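Local structure of SsDNA-binding protein essential for mitochondrial genome maintenance (Saccharomyces cerevisiae, 6CQK) at residues Tyr45-Phe50 against Leu92-Ile97; Arg26-Ser31 against Pro53-Leu58; Val9-Ser14 against Gly65-Val70. The protein binds single-stranded DNA preferentially and cooperatively, acts in mitochondrial DNA replication and stimulates the PIF1 helicase. One frame throughout, in Å; residues are numbered along the deposited sequence.

Contact 1 (Tyr45-Phe50 against Leu92-Ile97); sequences YNITVF and LVQKDI
The third and fifth strands of the OB fold pair here in the parallel sense but are strongly twisted, with their short axes at 60°. Both hydrogen bonds run through the backbone of Thr48. Thr48 N donates to Leu92 O at 2.8 Å, and Thr48 O accepts from Gln94 N at 2.7 Å. Both donors lie nearly along the C=O axis. The Thr48-Val93 bridge leaves these two side chains on one face, with Thr48 CB 4.1 Å from Val93 CG2. On the other face Ile47 spreads two branches. Ile47 crosses Leu92 obliquely, its CD1 4.0 Å from Leu92 CD1, while Ile47 CG2, anti to the backbone N, rests on Gln94 CB at 3.7 Å. An alanine here would probably loosen the packing on Leu92 and Gln94, since both branches would be gone. Leu92 CD1 also touches Tyr45 CB, and the Tyr45 OH is hydrogen-bonded to Ser4 of the second subunit. The Gln94 chain is extended, with CG anti to the backbone N, and lies alongside Val49. Its amide is held at both ends, NE2 by Gln54 OE1 and OE1 by Tyr30 OH. Val49 CG2 packs 3.5 Å from Gln94 OE1.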
ATOM      1  N   TYR A  45      -4.942   4.365  16.407  1.00 54.95           N
ATOM      2  CA  TYR A  45      -5.553   4.970  15.207  1.00 56.35           C
ATOM      3  C   TYR A  45      -7.012   4.682  15.285  1.00 57.72           C
ATOM      4  O   TYR A  45      -7.380   3.523  15.549  1.00 57.86           O
ATOM      5  CB  TYR A  45      -4.996   4.346  13.928  1.00 55.26           C
ATOM      6  CG  TYR A  45      -3.551   4.664  13.655  1.00 53.85           C
ATOM      7  CD1 TYR A  45      -3.171   5.948  13.311  1.00 54.15           C
ATOM      8  CD2 TYR A  45      -2.545   3.671  13.718  1.00 53.64           C
ATOM      9  CE1 TYR A  45      -1.803   6.255  13.060  1.00 56.44           C
ATOM     10  CE2 TYR A  45      -1.194   3.976  13.494  1.00 53.26           C
ATOM     11  CZ  TYR A  45      -0.824   5.270  13.171  1.00 54.11           C
ATOM     12  OH  TYR A  45       0.459   5.633  12.871  1.00 55.37           O
ATOM     13  N   ASN A  46      -7.829   5.724  15.156  1.00 59.89           N
ATOM     14  CA  ASN A  46      -9.262   5.564  15.237  1.00 64.87           C
ATOM     15  C   ASN A  46      -9.842   5.455  13.860  1.00 65.66           C
ATOM     16  O   ASN A  46      -9.574   6.307  12.986  1.00 69.10           O
ATOM     17  CB  ASN A  46      -9.865   6.742  15.923  1.00 70.99           C
ATOM     18  CG  ASN A  46      -9.288   6.928  17.308  1.00 81.27           C
ATOM     19  OD1 ASN A  46      -9.394   6.031  18.174  1.00 91.56           O
ATOM     20  ND2 ASN A  46      -8.669   8.078  17.548  1.00 83.85           N
ATOM     21  N   ILE A  47     -10.536   4.349  13.666  1.00 62.22           N
ATOM     22  CA  ILE A  47     -11.057   3.943  12.393  1.00 64.93           C
ATOM     23  C   ILE A  47     -12.553   4.202  12.387  1.00 69.03           C
ATOM     24  O   ILE A  47     -13.218   3.978  13.402  1.00 65.96           O
ATOM     25  CB  ILE A  47     -10.900   2.420  12.203  1.00 64.38           C
ATOM     26  CG1 ILE A  47      -9.455   2.001  12.402  1.00 62.47           C
ATOM     27  CG2 ILE A  47     -11.413   1.987  10.837  1.00 65.06           C
ATOM     28  CD1 ILE A  47      -8.448   2.800  11.593  1.00 62.77           C
ATOM     29  N   THR A  48     -13.059   4.667  11.240  1.00 67.74           N
ATOM     30  CA  THR A  48     -14.456   4.939  11.075  1.00 63.96           C
ATOM     31  C   THR A  48     -14.862   3.988  10.003  1.00 60.98           C
ATOM     32  O   THR A  48     -14.164   3.830   9.043  1.00 62.31           O
ATOM     33  CB  THR A  48     -14.662   6.399  10.612  1.00 66.95           C
ATOM     34  OG1 THR A  48     -14.132   7.307  11.600  1.00 69.52           O
ATOM     35  CG2 THR A  48     -16.108   6.704  10.422  1.00 67.71           C
ATOM     36  N   VAL A  49     -16.007   3.370  10.164  1.00 60.82           N
ATOM     37  CA  VAL A  49     -16.546   2.455   9.175  1.00 62.08           C
ATOM     38  C   VAL A  49     -17.991   2.765   8.753  1.00 65.68           C
ATOM     39  O   VAL A  49     -18.925   2.764   9.585  1.00 65.49           O
ATOM     40  CB  VAL A  49     -16.562   1.030   9.670  1.00 63.11           C
ATOM     41  CG1 VAL A  49     -16.722   0.104   8.479  1.00 64.02           C
ATOM     42  CG2 VAL A  49     -15.273   0.700  10.431  1.00 64.06           C
ATOM     43  N   PHE A  50     -18.153   3.101   7.470  1.00 66.26           N
ATOM     44  CA  PHE A  50     -19.467   3.248   6.895  1.00 63.73           C
ATOM     45  C   PHE A  50     -19.843   2.008   6.107  1.00 64.32           C
ATOM     46  O   PHE A  50     -21.000   1.639   6.155  1.00 68.91           O
ATOM     47  CB  PHE A  50     -19.555   4.473   6.032  1.00 61.52           C
ATOM     48  CG  PHE A  50     -19.375   5.744   6.772  1.00 61.79           C
ATOM     49  CD1 PHE A  50     -20.360   6.261   7.546  1.00 62.22           C
ATOM     50  CD2 PHE A  50     -18.195   6.436   6.688  1.00 66.07           C
ATOM     51  CE1 PHE A  50     -20.179   7.455   8.244  1.00 62.59           C
ATOM     52  CE2 PHE A  50     -18.002   7.640   7.378  1.00 67.01           C
ATOM     53  CZ  PHE A  50     -19.008   8.153   8.153  1.00 63.97           C
ATOM     54  N   LEU A  92      -9.911   8.471   9.483  1.00 63.28           N
ATOM     55  CA  LEU A  92      -9.460   7.253   8.804  1.00 60.43           C
ATOM     56  C   LEU A  92     -10.666   6.418   8.577  1.00 61.67           C
ATOM     57  O   LEU A  92     -11.227   5.848   9.534  1.00 64.80           O
ATOM     58  CB  LEU A  92      -8.533   6.475   9.654  1.00 61.29           C
ATOM     59  CG  LEU A  92      -7.110   6.989   9.801  1.00 65.20           C
ATOM     60  CD1 LEU A  92      -6.410   6.138  10.830  1.00 64.23           C
ATOM     61  CD2 LEU A  92      -6.332   6.948   8.504  1.00 65.70           C
ATOM     62  N   VAL A  93     -11.137   6.412   7.324  1.00 59.26           N
ATOM     63  CA  VAL A  93     -12.379   5.754   6.990  1.00 56.56           C
ATOM     64  C   VAL A  93     -12.054   4.486   6.315  1.00 56.76           C
ATOM     65  O   VAL A  93     -11.317   4.484   5.318  1.00 58.22           O
ATOM     66  CB  VAL A  93     -13.232   6.632   6.096  1.00 55.73           C
ATOM     67  CG1 VAL A  93     -14.433   5.851   5.625  1.00 54.48           C
ATOM     68  CG2 VAL A  93     -13.668   7.854   6.890  1.00 56.20           C
ATOM     69  N   GLN A  94     -12.524   3.389   6.893  1.00 57.32           N
ATOM     70  CA  GLN A  94     -12.102   2.047   6.481  1.00 60.08           C
ATOM     71  C   GLN A  94     -12.540   1.711   5.056  1.00 62.41           C
ATOM     72  O   GLN A  94     -13.641   1.985   4.705  1.00 62.95           O
ATOM     73  CB  GLN A  94     -12.657   1.021   7.459  1.00 60.14           C
ATOM     74  CG  GLN A  94     -12.280  -0.401   7.128  1.00 62.48           C
ATOM     75  CD  GLN A  94     -12.674  -1.399   8.195  1.00 65.79           C
ATOM     76  OE1 GLN A  94     -12.473  -1.169   9.386  1.00 67.12           O
ATOM     77  NE2 GLN A  94     -13.243  -2.506   7.775  1.00 67.53           N
ATOM     78  N   LYS A  95     -11.639   1.170   4.238  1.00 67.82           N
ATOM     79  CA  LYS A  95     -11.936   0.696   2.878  1.00 70.17           C
ATOM     80  C   LYS A  95     -11.859  -0.811   2.738  1.00 70.79           C
ATOM     81  O   LYS A  95     -12.496  -1.408   1.905  1.00 72.53           O
ATOM     82  CB  LYS A  95     -11.011   1.419   1.898  1.00 74.10           C
ATOM     83  CG  LYS A  95     -11.357   2.887   1.677  1.00 82.75           C
ATOM     84  CD  LYS A  95     -12.903   3.059   1.695  1.00 88.68           C
ATOM     85  CE  LYS A  95     -13.454   4.479   1.784  1.00 90.61           C
ATOM     86  NZ  LYS A  95     -14.802   4.589   2.416  1.00 96.15           N
ATOM     87  N   ASP A  96     -11.152  -1.461   3.626  1.00 76.92           N
ATOM     88  CA  ASP A  96     -10.990  -2.875   3.531  1.00 82.56           C
ATOM     89  C   ASP A  96     -10.455  -3.424   4.798  1.00 78.57           C
ATOM     90  O   ASP A  96      -9.798  -2.686   5.499  1.00 83.96           O
ATOM     91  CB  ASP A  96     -10.028  -3.156   2.413  1.00 88.33           C
ATOM     92  CG  ASP A  96     -10.611  -4.008   1.456  1.00 95.07           C
ATOM     93  OD1 ASP A  96     -10.863  -5.193   1.787  1.00104.48           O
ATOM     94  OD2 ASP A  96     -10.970  -3.405   0.436  1.00 97.74           O
ATOM     95  N   ILE A  97     -10.765  -4.670   5.118  1.00 73.37           N
ATOM     96  CA  ILE A  97     -10.166  -5.288   6.255  1.00 73.17           C
ATOM     97  C   ILE A  97      -9.832  -6.714   5.976  1.00 74.01           C
ATOM     98  O   ILE A  97     -10.589  -7.400   5.330  1.00 80.17           O
ATOM     99  CB  ILE A  97     -10.994  -5.122   7.550  1.00 74.87           C
ATOM    100  CG1 ILE A  97     -10.312  -5.877   8.709  1.00 78.45           C
ATOM    101  CG2 ILE A  97     -12.412  -5.567   7.396  1.00 74.04           C
ATOM    102  CD1 ILE A  97     -10.703  -5.352  10.063  1.00 80.36           C
TER

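Contact 2 (Arg26-Ser31 against Pro53-Leu58); sequences RYLKYS and PQINFL
Segment 26-31 of strand 26-34 passes segment 53-58 of helix 52-59 with the two axes 9.1 Å apart at closest approach and inclined by 45°. This is the second strand of the OB fold meeting the helix that follows strand 43-49. No hydrogen bond joins the two segments, and the contact is apolar. Leu28, Ile55 and Leu58 carry most of it, with Tyr30 at one end. Ile55 and Leu58 are three residues apart, so both point from the helix toward the strand. From the strand, Leu28 and Tyr30 point back at the helix, while Tyr27 points away from it and meets the ring of His19.

Leu28 holds CG anti to its backbone N (chi1 -160°), which carries CD2 in between the two helix residues. There Leu28 CD2 lies 3.9 Å from Ile55 CG2 and 4.1 Å from Leu58 CB. The Leu28 and Ile55 side chains run antiparallel past one another. Ile55 is extended at its tip, and its CD1 reaches the strand backbone, 4.0 Å from Arg26 O.

In Tyr30, CG sits over the backbone, flanked by both N and C (chi1 72°). Its ring meets the ring of Phe16 edge-to-face. Leu58 also touches Phe16, and it packs on Ile97 of strand 89-99 as well. The helix therefore lies against side chains from several strands and closes over this part of the barrel interior. A polar tie adds to the packing, because Gln54 NE2 is hydrogen-bonded to Lys95 O. Leu58 and Tyr30 cross at about a right angle, and Leu58 CD1 stops 3.7 Å from Tyr30 CE1.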
ATOM      1  N   ARG A  26     -25.131   5.630   9.750  1.00 67.94           N
ATOM      2  CA  ARG A  26     -24.605   4.808  10.777  1.00 70.23           C
ATOM      3  C   ARG A  26     -23.209   4.567  10.449  1.00 70.36           C
ATOM      4  O   ARG A  26     -22.917   4.115   9.335  1.00 68.09           O
ATOM      5  CB  ARG A  26     -25.200   3.419  10.854  1.00 73.93           C
ATOM      6  CG  ARG A  26     -26.558   3.441  11.430  1.00 78.58           C
ATOM      7  CD  ARG A  26     -26.542   4.188  12.772  1.00 78.50           C
ATOM      8  NE  ARG A  26     -26.512   3.219  13.852  1.00 81.82           N
ATOM      9  CZ  ARG A  26     -26.505   3.551  15.139  1.00 88.89           C
ATOM     10  NH1 ARG A  26     -26.423   4.828  15.540  1.00 91.04           N
ATOM     11  NH2 ARG A  26     -26.539   2.586  16.055  1.00 95.00           N
ATOM     12  N   TYR A  27     -22.371   4.760  11.463  1.00 71.57           N
ATOM     13  CA  TYR A  27     -21.025   4.270  11.396  1.00 69.40           C
ATOM     14  C   TYR A  27     -20.537   3.648  12.652  1.00 71.29           C
ATOM     15  O   TYR A  27     -20.994   3.981  13.772  1.00 75.23           O
ATOM     16  CB  TYR A  27     -20.116   5.377  11.047  1.00 68.98           C
ATOM     17  CG  TYR A  27     -19.901   6.453  12.115  1.00 70.94           C
ATOM     18  CD1 TYR A  27     -18.831   6.419  13.027  1.00 70.92           C
ATOM     19  CD2 TYR A  27     -20.724   7.571  12.151  1.00 74.63           C
ATOM     20  CE1 TYR A  27     -18.612   7.457  13.954  1.00 72.62           C
ATOM     21  CE2 TYR A  27     -20.500   8.626  13.046  1.00 76.16           C
ATOM     22  CZ  TYR A  27     -19.453   8.566  13.942  1.00 75.19           C
ATOM     23  OH  TYR A  27     -19.327   9.587  14.846  1.00 75.01           O
ATOM     24  N   LEU A  28     -19.550   2.793  12.444  1.00 69.78           N
ATOM     25  CA  LEU A  28     -18.882   2.080  13.503  1.00 69.73           C
ATOM     26  C   LEU A  28     -17.521   2.721  13.802  1.00 66.42           C
ATOM     27  O   LEU A  28     -16.852   3.224  12.908  1.00 65.15           O
ATOM     28  CB  LEU A  28     -18.739   0.655  13.041  1.00 71.58           C
ATOM     29  CG  LEU A  28     -18.516  -0.370  14.118  1.00 75.47           C
ATOM     30  CD1 LEU A  28     -19.625  -0.318  15.173  1.00 77.34           C
ATOM     31  CD2 LEU A  28     -18.419  -1.757  13.491  1.00 79.24           C
ATOM     32  N   LYS A  29     -17.166   2.794  15.080  1.00 66.82           N
ATOM     33  CA  LYS A  29     -15.862   3.364  15.554  1.00 69.56           C
ATOM     34  C   LYS A  29     -15.114   2.294  16.318  1.00 64.58           C
ATOM     35  O   LYS A  29     -15.723   1.521  17.039  1.00 64.61           O
ATOM     36  CB  LYS A  29     -16.028   4.597  16.493  1.00 74.95           C
ATOM     37  CG  LYS A  29     -15.869   5.987  15.819  1.00 86.57           C
ATOM     38  CD  LYS A  29     -14.427   6.547  15.899  1.00 93.51           C
ATOM     39  CE  LYS A  29     -14.203   7.672  14.905  1.00 92.78           C
ATOM     40  NZ  LYS A  29     -15.072   8.858  15.152  1.00 92.12           N
ATOM     41  N   TYR A  30     -13.821   2.201  16.077  1.00 61.90           N
ATOM     42  CA  TYR A  30     -12.946   1.368  16.866  1.00 60.92           C
ATOM     43  C   TYR A  30     -11.530   1.873  16.674  1.00 61.52           C
ATOM     44  O   TYR A  30     -11.245   2.657  15.750  1.00 66.86           O
ATOM     45  CB  TYR A  30     -13.067  -0.117  16.498  1.00 59.98           C
ATOM     46  CG  TYR A  30     -12.463  -0.516  15.152  1.00 60.36           C
ATOM     47  CD1 TYR A  30     -13.176  -0.408  13.963  1.00 58.00           C
ATOM     48  CD2 TYR A  30     -11.176  -1.009  15.078  1.00 59.64           C
ATOM     49  CE1 TYR A  30     -12.624  -0.776  12.754  1.00 56.26           C
ATOM     50  CE2 TYR A  30     -10.639  -1.370  13.851  1.00 58.32           C
ATOM     51  CZ  TYR A  30     -11.370  -1.243  12.690  1.00 54.91           C
ATOM     52  OH  TYR A  30     -10.764  -1.544  11.464  1.00 53.14           O
ATOM     53  N   SER A  31     -10.657   1.460  17.572  1.00 60.39           N
ATOM     54  CA  SER A  31      -9.263   1.859  17.516  1.00 60.41           C
ATOM     55  C   SER A  31      -8.343   0.624  17.359  1.00 58.78           C
ATOM     56  O   SER A  31      -8.704  -0.466  17.803  1.00 57.08           O
ATOM     57  CB  SER A  31      -8.889   2.661  18.750  1.00 60.35           C
ATOM     58  OG  SER A  31      -9.268   1.937  19.905  1.00 63.53           O
ATOM     59  N   PRO A  53     -21.361  -3.732   4.680  1.00 86.33           N
ATOM     60  CA  PRO A  53     -20.899  -5.126   4.720  1.00 84.50           C
ATOM     61  C   PRO A  53     -19.723  -5.316   5.696  1.00 81.33           C
ATOM     62  O   PRO A  53     -19.702  -6.304   6.435  1.00 83.44           O
ATOM     63  CB  PRO A  53     -20.473  -5.402   3.272  1.00 83.80           C
ATOM     64  CG  PRO A  53     -21.212  -4.423   2.430  1.00 84.48           C
ATOM     65  CD  PRO A  53     -21.646  -3.273   3.302  1.00 86.78           C
ATOM     66  N   GLN A  54     -18.798  -4.364   5.711  1.00 73.56           N
ATOM     67  CA  GLN A  54     -17.673  -4.425   6.626  1.00 72.53           C
ATOM     68  C   GLN A  54     -18.110  -4.177   8.064  1.00 73.41           C
ATOM     69  O   GLN A  54     -17.617  -4.814   8.987  1.00 71.66           O
ATOM     70  CB  GLN A  54     -16.583  -3.438   6.213  1.00 70.75           C
ATOM     71  CG  GLN A  54     -15.862  -3.898   4.974  1.00 69.88           C
ATOM     72  CD  GLN A  54     -14.932  -2.857   4.401  1.00 71.86           C
ATOM     73  OE1 GLN A  54     -14.275  -2.143   5.136  1.00 82.24           O
ATOM     74  NE2 GLN A  54     -14.810  -2.816   3.093  1.00 71.68           N
ATOM     75  N   ILE A  55     -19.057  -3.264   8.254  1.00 73.89           N
ATOM     76  CA  ILE A  55     -19.606  -3.030   9.579  1.00 72.10           C
ATOM     77  C   ILE A  55     -20.101  -4.358  10.144  1.00 77.13           C
ATOM     78  O   ILE A  55     -19.858  -4.677  11.317  1.00 76.98           O
ATOM     79  CB  ILE A  55     -20.728  -1.975   9.552  1.00 67.98           C
ATOM     80  CG1 ILE A  55     -20.173  -0.616   9.128  1.00 65.80           C
ATOM     81  CG2 ILE A  55     -21.395  -1.889  10.918  1.00 67.97           C
ATOM     82  CD1 ILE A  55     -21.114   0.528   9.343  1.00 65.40           C
ATOM     83  N   ASN A  56     -20.836  -5.116   9.321  1.00 83.61           N
ATOM     84  CA  ASN A  56     -21.404  -6.394   9.772  1.00 89.42           C
ATOM     85  C   ASN A  56     -20.294  -7.389  10.013  1.00 88.29           C
ATOM     86  O   ASN A  56     -20.280  -8.051  11.047  1.00 82.98           O
ATOM     87  CB  ASN A  56     -22.407  -6.986   8.771  1.00 93.65           C
ATOM     88  CG  ASN A  56     -23.687  -6.171   8.670  1.00 91.32           C
ATOM     89  OD1 ASN A  56     -24.130  -5.543   9.634  1.00 85.76           O
ATOM     90  ND2 ASN A  56     -24.275  -6.170   7.482  1.00 90.81           N
ATOM     91  N   PHE A  57     -19.378  -7.490   9.044  1.00 88.54           N
ATOM     92  CA  PHE A  57     -18.192  -8.391   9.158  1.00 88.35           C
ATOM     93  C   PHE A  57     -17.465  -8.199  10.483  1.00 84.17           C
ATOM     94  O   PHE A  57     -17.085  -9.190  11.105  1.00 79.18           O
ATOM     95  CB  PHE A  57     -17.217  -8.222   7.954  1.00 87.30           C
ATOM     96  CG  PHE A  57     -16.079  -9.234   7.928  1.00 84.76           C
ATOM     97  CD1 PHE A  57     -14.987  -9.025   8.711  1.00 86.80           C
ATOM     98  CD2 PHE A  57     -16.102 -10.391   7.135  1.00 83.99           C
ATOM     99  CE1 PHE A  57     -13.933  -9.915   8.735  1.00 84.33           C
ATOM    100  CE2 PHE A  57     -15.045 -11.301   7.164  1.00 83.83           C
ATOM    101  CZ  PHE A  57     -13.953 -11.053   7.984  1.00 83.59           C
ATOM    102  N   LEU A  58     -17.362  -6.936  10.920  1.00 83.61           N
ATOM    103  CA  LEU A  58     -16.695  -6.599  12.168  1.00 86.71           C
ATOM    104  C   LEU A  58     -17.488  -7.028  13.383  1.00 88.60           C
ATOM    105  O   LEU A  58     -16.988  -7.781  14.224  1.00 86.93           O
ATOM    106  CB  LEU A  58     -16.402  -5.103  12.263  1.00 86.23           C
ATOM    107  CG  LEU A  58     -15.199  -4.613  11.433  1.00 83.74           C
ATOM    108  CD1 LEU A  58     -15.149  -3.091  11.291  1.00 81.58           C
ATOM    109  CD2 LEU A  58     -13.902  -5.110  12.041  1.00 82.05           C
TER

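Contact 3 (Val9-Ser14 against Gly65-Val70); sequences VGRIGS and GALVYV
Val9 sets CG1 anti to its backbone N (chi1 174°), so its two methyls part toward different partners. Val9 CG1 meets Leu67 CD1 at 3.8 Å. Val9 CG2 lies in the plane of the Tyr69 ring, at its edge, 3.7 Å from Tyr69 CD2. Val68 is on the opposite face to Val9, and Ile12 reaches it. Ile12 has CG1 beside the backbone N (chi1 -70°), and its extended tip brings CD1 to 3.9 Å from Val68 CG1. The two side chains cross at about a right angle.

The backbones are antiparallel. Gly10 is almost fully extended and forms a hydrogen-bonded pair with Val68. Gly10 N donates to Val68 O at 3.2 Å, and Val68 N returns a bond to Gly10 O at 2.9 Å. Farther along, Ile12 N reaches Ala66 O at 3.0 Å from above the carbonyl plane. Gly65, with positive phi, gives its N to Ile12 O at 2.8 Å, in the carbonyl plane.

Arg11 bends at chi2 and chi3, passes close to Leu67 CD1, and forms a salt bridge through NH2 with Asp2 of the second subunit. The Tyr69 hydroxyl is bonded to Glu71. Val9 also pairs with a strand of the second subunit, so the sheet continues across that interface. Pairing of the first strand with the fourth is the closure of the OB-fold barrel.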
ATOM      1  N   VAL A   9      -1.198  -2.503  10.084  1.00 55.97           N
ATOM      2  CA  VAL A   9      -1.290  -3.772  10.759  1.00 56.64           C
ATOM      3  C   VAL A   9      -1.166  -3.564  12.238  1.00 54.38           C
ATOM      4  O   VAL A   9      -0.173  -2.956  12.731  1.00 51.97           O
ATOM      5  CB  VAL A   9      -0.208  -4.748  10.315  1.00 59.79           C
ATOM      6  CG1 VAL A   9      -0.253  -6.015  11.172  1.00 60.96           C
ATOM      7  CG2 VAL A   9      -0.476  -5.156   8.897  1.00 63.02           C
ATOM      8  N   GLY A  10      -2.127  -4.137  12.940  1.00 52.81           N
ATOM      9  CA  GLY A  10      -2.202  -3.933  14.352  1.00 55.39           C
ATOM     10  C   GLY A  10      -3.318  -4.677  14.990  1.00 58.20           C
ATOM     11  O   GLY A  10      -3.996  -5.483  14.352  1.00 60.98           O
ATOM     12  N   ARG A  11      -3.526  -4.419  16.273  1.00 61.17           N
ATOM     13  CA  ARG A  11      -4.497  -5.178  17.019  1.00 65.29           C
ATOM     14  C   ARG A  11      -5.656  -4.312  17.385  1.00 63.02           C
ATOM     15  O   ARG A  11      -5.491  -3.132  17.683  1.00 65.39           O
ATOM     16  CB  ARG A  11      -3.864  -5.783  18.274  1.00 71.78           C
ATOM     17  CG  ARG A  11      -3.383  -7.217  18.053  1.00 78.40           C
ATOM     18  CD  ARG A  11      -2.161  -7.563  18.792  1.00 84.10           C
ATOM     19  NE  ARG A  11      -1.076  -7.029  17.966  1.00 94.30           N
ATOM     20  CZ  ARG A  11       0.200  -7.085  18.313  1.00100.08           C
ATOM     21  NH1 ARG A  11       0.575  -7.667  19.471  1.00102.11           N
ATOM     22  NH2 ARG A  11       1.103  -6.563  17.504  1.00 97.53           N
ATOM     23  N   ILE A  12      -6.834  -4.895  17.385  1.00 60.86           N
ATOM     24  CA  ILE A  12      -8.015  -4.143  17.749  1.00 61.62           C
ATOM     25  C   ILE A  12      -8.047  -3.888  19.221  1.00 59.06           C
ATOM     26  O   ILE A  12      -8.108  -4.834  19.976  1.00 61.41           O
ATOM     27  CB  ILE A  12      -9.293  -4.827  17.228  1.00 61.76           C
ATOM     28  CG1 ILE A  12      -9.250  -4.652  15.694  1.00 64.29           C
ATOM     29  CG2 ILE A  12     -10.521  -4.220  17.877  1.00 59.32           C
ATOM     30  CD1 ILE A  12     -10.467  -5.105  14.951  1.00 69.28           C
ATOM     31  N   GLY A  13      -7.997  -2.613  19.594  1.00 57.42           N
ATOM     32  CA  GLY A  13      -7.866  -2.222  20.964  1.00 58.83           C
ATOM     33  C   GLY A  13      -9.095  -1.595  21.562  1.00 61.96           C
ATOM     34  O   GLY A  13      -9.014  -0.897  22.544  1.00 60.77           O
ATOM     35  N   SER A  14     -10.266  -1.884  21.015  1.00 68.70           N
ATOM     36  CA  SER A  14     -11.512  -1.374  21.598  1.00 69.05           C
ATOM     37  C   SER A  14     -12.744  -2.192  21.206  1.00 73.75           C
ATOM     38  O   SER A  14     -12.682  -3.070  20.302  1.00 74.80           O
ATOM     39  CB  SER A  14     -11.715   0.096  21.222  1.00 68.07           C
ATOM     40  OG  SER A  14     -12.101   0.256  19.855  1.00 68.24           O
ATOM     41  N   GLY A  65      -8.764  -7.578  20.255  1.00 71.20           N
ATOM     42  CA  GLY A  65      -7.423  -8.161  20.240  1.00 67.41           C
ATOM     43  C   GLY A  65      -7.015  -8.800  18.920  1.00 64.47           C
ATOM     44  O   GLY A  65      -5.894  -9.308  18.778  1.00 61.93           O
ATOM     45  N   ALA A  66      -7.922  -8.820  17.953  1.00 63.37           N
ATOM     46  CA  ALA A  66      -7.602  -9.353  16.635  1.00 62.77           C
ATOM     47  C   ALA A  66      -6.496  -8.602  15.914  1.00 60.84           C
ATOM     48  O   ALA A  66      -6.524  -7.375  15.815  1.00 59.82           O
ATOM     49  CB  ALA A  66      -8.820  -9.321  15.771  1.00 63.94           C
ATOM     50  N   LEU A  67      -5.500  -9.351  15.451  1.00 60.31           N
ATOM     51  CA  LEU A  67      -4.540  -8.828  14.472  1.00 59.39           C
ATOM     52  C   LEU A  67      -5.252  -8.659  13.139  1.00 59.82           C
ATOM     53  O   LEU A  67      -5.766  -9.638  12.589  1.00 59.58           O
ATOM     54  CB  LEU A  67      -3.349  -9.762  14.294  1.00 56.78           C
ATOM     55  CG  LEU A  67      -2.205  -9.209  13.471  1.00 54.40           C
ATOM     56  CD1 LEU A  67      -1.602  -8.005  14.149  1.00 54.05           C
ATOM     57  CD2 LEU A  67      -1.122 -10.237  13.212  1.00 52.70           C
ATOM     58  N   VAL A  68      -5.273  -7.418  12.658  1.00 60.22           N
ATOM     59  CA  VAL A  68      -5.927  -7.051  11.404  1.00 62.36           C
ATOM     60  C   VAL A  68      -4.984  -6.318  10.457  1.00 64.62           C
ATOM     61  O   VAL A  68      -3.976  -5.746  10.886  1.00 69.52           O
ATOM     62  CB  VAL A  68      -7.122  -6.140  11.629  1.00 60.23           C
ATOM     63  CG1 VAL A  68      -8.139  -6.894  12.392  1.00 60.96           C
ATOM     64  CG2 VAL A  68      -6.760  -4.865  12.371  1.00 60.39           C
ATOM     65  N   TYR A  69      -5.316  -6.324   9.170  1.00 65.05           N
ATOM     66  CA  TYR A  69      -4.646  -5.437   8.176  1.00 64.64           C
ATOM     67  C   TYR A  69      -5.756  -4.581   7.610  1.00 61.54           C
ATOM     68  O   TYR A  69      -6.662  -5.121   6.999  1.00 62.12           O
ATOM     69  CB  TYR A  69      -3.942  -6.242   7.095  1.00 63.87           C
ATOM     70  CG  TYR A  69      -3.572  -5.470   5.869  1.00 66.24           C
ATOM     71  CD1 TYR A  69      -4.439  -5.351   4.807  1.00 65.05           C
ATOM     72  CD2 TYR A  69      -2.339  -4.895   5.744  1.00 68.91           C
ATOM     73  CE1 TYR A  69      -4.094  -4.668   3.671  1.00 65.08           C
ATOM     74  CE2 TYR A  69      -1.994  -4.181   4.622  1.00 69.99           C
ATOM     75  CZ  TYR A  69      -2.873  -4.077   3.586  1.00 68.01           C
ATOM     76  OH  TYR A  69      -2.472  -3.372   2.460  1.00 71.36           O
ATOM     77  N   VAL A  70      -5.732  -3.285   7.904  1.00 58.83           N
ATOM     78  CA  VAL A  70      -6.791  -2.370   7.517  1.00 58.08           C
ATOM     79  C   VAL A  70      -6.233  -1.392   6.522  1.00 63.02           C
ATOM     80  O   VAL A  70      -5.075  -0.956   6.628  1.00 66.13           O
ATOM     81  CB  VAL A  70      -7.277  -1.572   8.694  1.00 57.08           C
ATOM     82  CG1 VAL A  70      -8.175  -0.426   8.258  1.00 57.10           C
ATOM     83  CG2 VAL A  70      -7.951  -2.483   9.706  1.00 57.31           C
TER

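Strand 26-34 links contact 2 to both others, while contacts 1 and 3 meet directly through neighbouring strands 89-99 and 67-77. Contacts 1 and 2 have centres about 8 Å apart. They meet where Gln94 OE1 lies 2.7 Å from Tyr30 OH, and where Ile47 N lies 2.8 Å from Tyr30 O. Contact 3 is farther off, its centre about 12 Å from that of contact 1 and about 13 Å from that of contact 2. It meets contact 1 in the interior, with Ile97 CD1 3.8 Å from Val68 CG1. It meets contact 2 through the backbone, with Gly13 N 2.9 Å from Ser31 O. Contact 2 is nested within the chain loop that contact 3 closes.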